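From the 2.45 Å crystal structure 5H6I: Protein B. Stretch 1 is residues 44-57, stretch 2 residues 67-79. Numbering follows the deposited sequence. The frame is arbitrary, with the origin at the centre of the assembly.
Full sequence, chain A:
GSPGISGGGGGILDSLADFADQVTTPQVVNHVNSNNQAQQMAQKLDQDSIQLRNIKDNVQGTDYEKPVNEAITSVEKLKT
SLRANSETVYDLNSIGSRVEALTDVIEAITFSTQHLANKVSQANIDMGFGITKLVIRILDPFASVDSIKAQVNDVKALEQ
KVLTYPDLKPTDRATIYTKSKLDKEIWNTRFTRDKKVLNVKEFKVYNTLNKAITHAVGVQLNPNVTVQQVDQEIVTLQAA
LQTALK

Stretch 1 (44-57) KLDQDSIQLRNIKD
Stretch 2 67-79: PVNEAITSVEKLK

Two helical segments of one chain, 44-57 and 67-79, each part of a longer helix, pack nearly antiparallel, their N-to-C directions 157° apart and their axes 9.8 Å at closest approach. Both keep α-helical phi/psi, near -70/-35. The register is set by CA pairs: Leu45 CA to Val75 CA at 6.1 Å, Leu52 CA to Ile72 CA at 6.5 Å, Lys56 CA to Val68 CA at 6.5 Å. The contact buries 646 Å², both sides summed.

The apolar seam follows heptad-like spacing. Val75 (chi1 t) is the knob, seated among Leu45, Asp48, Ser49 and Leu52; its CG1 lies 3.4 Å from Leu45 O, and its CG2 3.7 Å from Leu52 CD1. Both leucines are mt: Leu45 CD1 reaches Leu78 CB at 3.8 Å and Lys79 CG at 3.7 Å, while Leu52 CD1 also lies 3.9 Å from Ala71 CB. Ile72 (mt) starts sideways but ends nearer, its CG1 3.7 Å from Leu52 CB. Ile55 CG2 meets Val68 CG1 at 4.1 Å.

Two polar pairs lie along one edge of this seam, toward opposite ends of it, carried by long lysines whose methylenes also pack. Lys79 (chi1 m, chi2 t, chi3 -120°, between wells, chi4 t) donates from NZ to Asp46 OD1 at 3.0 Å, a salt bridge; Asp46 (chi1 m) has CB directed away, yet its carboxylate returns. Lys56 (tttp) donates from NZ to Asn69 OD1 at a very short 2.5 Å, Asn69 holding chi1 m.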

# COMPACT_ATOMS: atom_id res chain seq x y z
N LYS A 44 -8.20 -4.66 -17.94
CA LYS A 44 -7.88 -5.09 -16.59
C LYS A 44 -6.53 -4.53 -16.15
O LYS A 44 -6.35 -4.17 -14.98
CB LYS A 44 -7.87 -6.62 -16.51
CG LYS A 44 -7.68 -7.16 -15.10
CD LYS A 44 -8.88 -6.88 -14.22
CE LYS A 44 -8.70 -7.45 -12.83
NZ LYS A 44 -7.58 -6.80 -12.09
N LEU A 45 -5.57 -4.45 -17.07
CA LEU A 45 -4.27 -3.88 -16.72
C LEU A 45 -4.37 -2.39 -16.44
O LEU A 45 -3.54 -1.84 -15.71
CB LEU A 45 -3.26 -4.15 -17.85
CG LEU A 45 -2.78 -5.60 -17.97
CD1 LEU A 45 -1.97 -5.79 -19.24
CD2 LEU A 45 -1.98 -6.01 -16.75
N ASP A 46 -5.37 -1.71 -17.01
CA ASP A 46 -5.61 -0.32 -16.68
C ASP A 46 -6.25 -0.16 -15.30
O ASP A 46 -5.98 0.82 -14.61
CB ASP A 46 -6.49 0.34 -17.75
CG ASP A 46 -5.70 0.73 -18.98
OD1 ASP A 46 -4.48 0.49 -19.00
OD2 ASP A 46 -6.30 1.29 -19.93
N GLN A 47 -7.09 -1.11 -14.90
CA GLN A 47 -7.63 -1.10 -13.55
C GLN A 47 -6.52 -1.32 -12.52
O GLN A 47 -6.49 -0.66 -11.48
CB GLN A 47 -8.71 -2.18 -13.40
CG GLN A 47 -9.15 -2.44 -11.97
CD GLN A 47 -10.12 -3.60 -11.86
OE1 GLN A 47 -10.54 -4.17 -12.86
NE2 GLN A 47 -10.49 -3.95 -10.63
N ASP A 48 -5.59 -2.23 -12.82
CA ASP A 48 -4.47 -2.46 -11.91
C ASP A 48 -3.51 -1.27 -11.91
O ASP A 48 -2.98 -0.90 -10.85
CB ASP A 48 -3.73 -3.74 -12.30
CG ASP A 48 -4.64 -4.95 -12.35
OD1 ASP A 48 -5.72 -4.90 -11.72
OD2 ASP A 48 -4.28 -5.94 -13.01
N SER A 49 -3.28 -0.66 -13.07
CA SER A 49 -2.37 0.48 -13.15
C SER A 49 -2.87 1.64 -12.30
O SER A 49 -2.07 2.32 -11.64
CB SER A 49 -2.19 0.92 -14.60
OG SER A 49 -1.17 1.89 -14.72
N ILE A 50 -4.18 1.87 -12.29
CA ILE A 50 -4.75 2.90 -11.43
C ILE A 50 -4.73 2.45 -9.98
O ILE A 50 -4.45 3.24 -9.07
CB ILE A 50 -6.17 3.27 -11.90
CG1 ILE A 50 -6.11 3.95 -13.27
CG2 ILE A 50 -6.87 4.16 -10.89
CD1 ILE A 50 -5.27 5.21 -13.29
N GLN A 51 -5.03 1.18 -9.73
CA GLN A 51 -5.04 0.67 -8.36
C GLN A 51 -3.63 0.63 -7.77
O GLN A 51 -3.47 0.81 -6.56
CB GLN A 51 -5.68 -0.72 -8.32
CG GLN A 51 -6.14 -1.15 -6.94
CD GLN A 51 -7.27 -2.16 -7.00
OE1 GLN A 51 -7.78 -2.47 -8.08
NE2 GLN A 51 -7.66 -2.68 -5.84
N LEU A 52 -2.61 0.40 -8.60
CA LEU A 52 -1.26 0.28 -8.08
C LEU A 52 -0.58 1.63 -7.88
O LEU A 52 0.29 1.76 -7.01
CB LEU A 52 -0.41 -0.60 -9.01
CG LEU A 52 -0.64 -2.11 -8.89
CD1 LEU A 52 0.05 -2.84 -10.03
CD2 LEU A 52 -0.14 -2.62 -7.54
N ARG A 53 -0.96 2.65 -8.66
CA ARG A 53 -0.39 3.97 -8.43
C ARG A 53 -0.97 4.62 -7.18
O ARG A 53 -0.28 5.41 -6.52
CB ARG A 53 -0.61 4.86 -9.66
CG ARG A 53 -2.06 5.07 -10.06
CD ARG A 53 -2.59 6.41 -9.57
NE ARG A 53 -3.73 6.86 -10.37
CZ ARG A 53 -4.64 7.73 -9.94
NH1 ARG A 53 -4.53 8.26 -8.73
NH2 ARG A 53 -5.64 8.09 -10.73
N ASN A 54 -2.23 4.31 -6.85
CA ASN A 54 -2.77 4.73 -5.56
C ASN A 54 -2.00 4.11 -4.41
O ASN A 54 -1.63 4.79 -3.45
CB ASN A 54 -4.25 4.36 -5.47
CG ASN A 54 -5.12 5.14 -6.44
OD1 ASN A 54 -4.84 6.30 -6.74
ND2 ASN A 54 -6.17 4.50 -6.94
N ILE A 55 -1.74 2.80 -4.51
CA ILE A 55 -0.98 2.10 -3.48
C ILE A 55 0.46 2.61 -3.44
O ILE A 55 1.08 2.63 -2.37
CB ILE A 55 -1.05 0.58 -3.73
CG1 ILE A 55 -2.48 0.08 -3.54
CG2 ILE A 55 -0.09 -0.17 -2.82
CD1 ILE A 55 -2.64 -1.40 -3.81
N LYS A 56 1.00 3.04 -4.59
CA LYS A 56 2.39 3.48 -4.65
C LYS A 56 2.69 4.58 -3.65
O LYS A 56 3.82 4.68 -3.15
CB LYS A 56 2.72 3.94 -6.07
CG LYS A 56 4.19 4.26 -6.30
CD LYS A 56 4.37 5.11 -7.55
CE LYS A 56 5.83 5.46 -7.78
NZ LYS A 56 6.65 4.25 -8.06
N ASP A 57 1.70 5.43 -3.34
CA ASP A 57 1.93 6.50 -2.38
C ASP A 57 1.89 6.00 -0.94
O ASP A 57 2.73 6.40 -0.12
CB ASP A 57 0.88 7.60 -2.58
CG ASP A 57 0.79 8.08 -4.01
OD1 ASP A 57 1.81 7.99 -4.73
OD2 ASP A 57 -0.30 8.53 -4.42
N PRO A 67 8.25 -3.80 -4.06
CA PRO A 67 7.33 -4.75 -4.72
C PRO A 67 6.30 -4.09 -5.63
O PRO A 67 6.11 -4.56 -6.76
CB PRO A 67 6.68 -5.46 -3.53
CG PRO A 67 7.73 -5.46 -2.49
CD PRO A 67 8.44 -4.14 -2.64
N VAL A 68 5.63 -3.03 -5.18
CA VAL A 68 4.63 -2.43 -6.05
C VAL A 68 5.29 -1.64 -7.18
O VAL A 68 4.70 -1.47 -8.25
CB VAL A 68 3.64 -1.57 -5.25
CG1 VAL A 68 3.18 -2.29 -3.99
CG2 VAL A 68 4.24 -0.21 -4.92
N ASN A 69 6.51 -1.15 -6.98
CA ASN A 69 7.25 -0.55 -8.08
C ASN A 69 7.54 -1.58 -9.16
O ASN A 69 7.45 -1.29 -10.36
CB ASN A 69 8.55 0.09 -7.58
CG ASN A 69 8.34 1.49 -7.05
OD1 ASN A 69 7.25 2.05 -7.16
ND2 ASN A 69 9.38 2.06 -6.46
N GLU A 70 7.88 -2.81 -8.75
CA GLU A 70 8.05 -3.89 -9.70
C GLU A 70 6.72 -4.33 -10.29
O GLU A 70 6.67 -4.79 -11.44
CB GLU A 70 8.75 -5.07 -9.02
CG GLU A 70 10.19 -4.80 -8.65
CD GLU A 70 11.12 -4.87 -9.84
OE1 GLU A 70 11.29 -3.84 -10.53
OE2 GLU A 70 11.67 -5.96 -10.10
N ALA A 71 5.63 -4.21 -9.53
CA ALA A 71 4.31 -4.56 -10.06
C ALA A 71 3.85 -3.55 -11.10
O ALA A 71 3.26 -3.93 -12.12
CB ALA A 71 3.30 -4.67 -8.92
N ILE A 72 4.10 -2.26 -10.86
CA ILE A 72 3.75 -1.24 -11.85
C ILE A 72 4.54 -1.45 -13.13
O ILE A 72 4.00 -1.32 -14.24
CB ILE A 72 3.97 0.16 -11.26
CG1 ILE A 72 2.99 0.43 -10.12
CG2 ILE A 72 3.84 1.23 -12.34
CD1 ILE A 72 3.28 1.69 -9.34
N THR A 73 5.83 -1.79 -13.00
CA THR A 73 6.63 -2.11 -14.18
C THR A 73 6.09 -3.35 -14.89
O THR A 73 6.07 -3.41 -16.12
CB THR A 73 8.09 -2.31 -13.78
OG1 THR A 73 8.61 -1.09 -13.24
CG2 THR A 73 8.93 -2.71 -14.99
N SER A 74 5.63 -4.34 -14.12
CA SER A 74 5.05 -5.53 -14.72
C SER A 74 3.78 -5.21 -15.49
O SER A 74 3.51 -5.85 -16.52
CB SER A 74 4.77 -6.58 -13.64
OG SER A 74 3.59 -6.27 -12.92
N VAL A 75 3.00 -4.24 -15.03
CA VAL A 75 1.79 -3.85 -15.74
C VAL A 75 2.14 -3.28 -17.11
O VAL A 75 1.45 -3.55 -18.10
CB VAL A 75 0.98 -2.84 -14.90
CG1 VAL A 75 -0.15 -2.24 -15.72
CG2 VAL A 75 0.43 -3.50 -13.65
N GLU A 76 3.22 -2.51 -17.19
CA GLU A 76 3.60 -1.88 -18.45
C GLU A 76 4.21 -2.86 -19.43
O GLU A 76 4.00 -2.74 -20.64
CB GLU A 76 4.56 -0.72 -18.19
CG GLU A 76 4.22 0.55 -18.95
CD GLU A 76 2.76 0.93 -18.82
OE1 GLU A 76 2.12 1.18 -19.86
OE2 GLU A 76 2.25 0.98 -17.68
N LYS A 77 4.97 -3.85 -18.94
CA LYS A 77 5.57 -4.82 -19.85
C LYS A 77 4.54 -5.81 -20.37
O LYS A 77 4.71 -6.36 -21.47
CB LYS A 77 6.73 -5.55 -19.16
CG LYS A 77 6.44 -6.99 -18.77
CD LYS A 77 7.68 -7.68 -18.24
CE LYS A 77 8.72 -7.90 -19.33
NZ LYS A 77 9.92 -8.60 -18.81
N LEU A 78 3.47 -6.05 -19.61
CA LEU A 78 2.38 -6.88 -20.12
C LEU A 78 1.55 -6.13 -21.15
O LEU A 78 1.12 -6.71 -22.16
CB LEU A 78 1.50 -7.37 -18.97
CG LEU A 78 2.13 -8.34 -17.97
CD1 LEU A 78 1.38 -8.32 -16.65
CD2 LEU A 78 2.19 -9.75 -18.53
N LYS A 79 1.32 -4.84 -20.92
CA LYS A 79 0.60 -4.02 -21.89
C LYS A 79 1.37 -3.92 -23.20
O LYS A 79 0.79 -4.05 -24.29
CB LYS A 79 0.34 -2.63 -21.32
CG LYS A 79 -0.94 -2.50 -20.52
CD LYS A 79 -1.32 -1.04 -20.34
CE LYS A 79 -1.37 -0.65 -18.87
NZ LYS A 79 -1.49 0.82 -18.68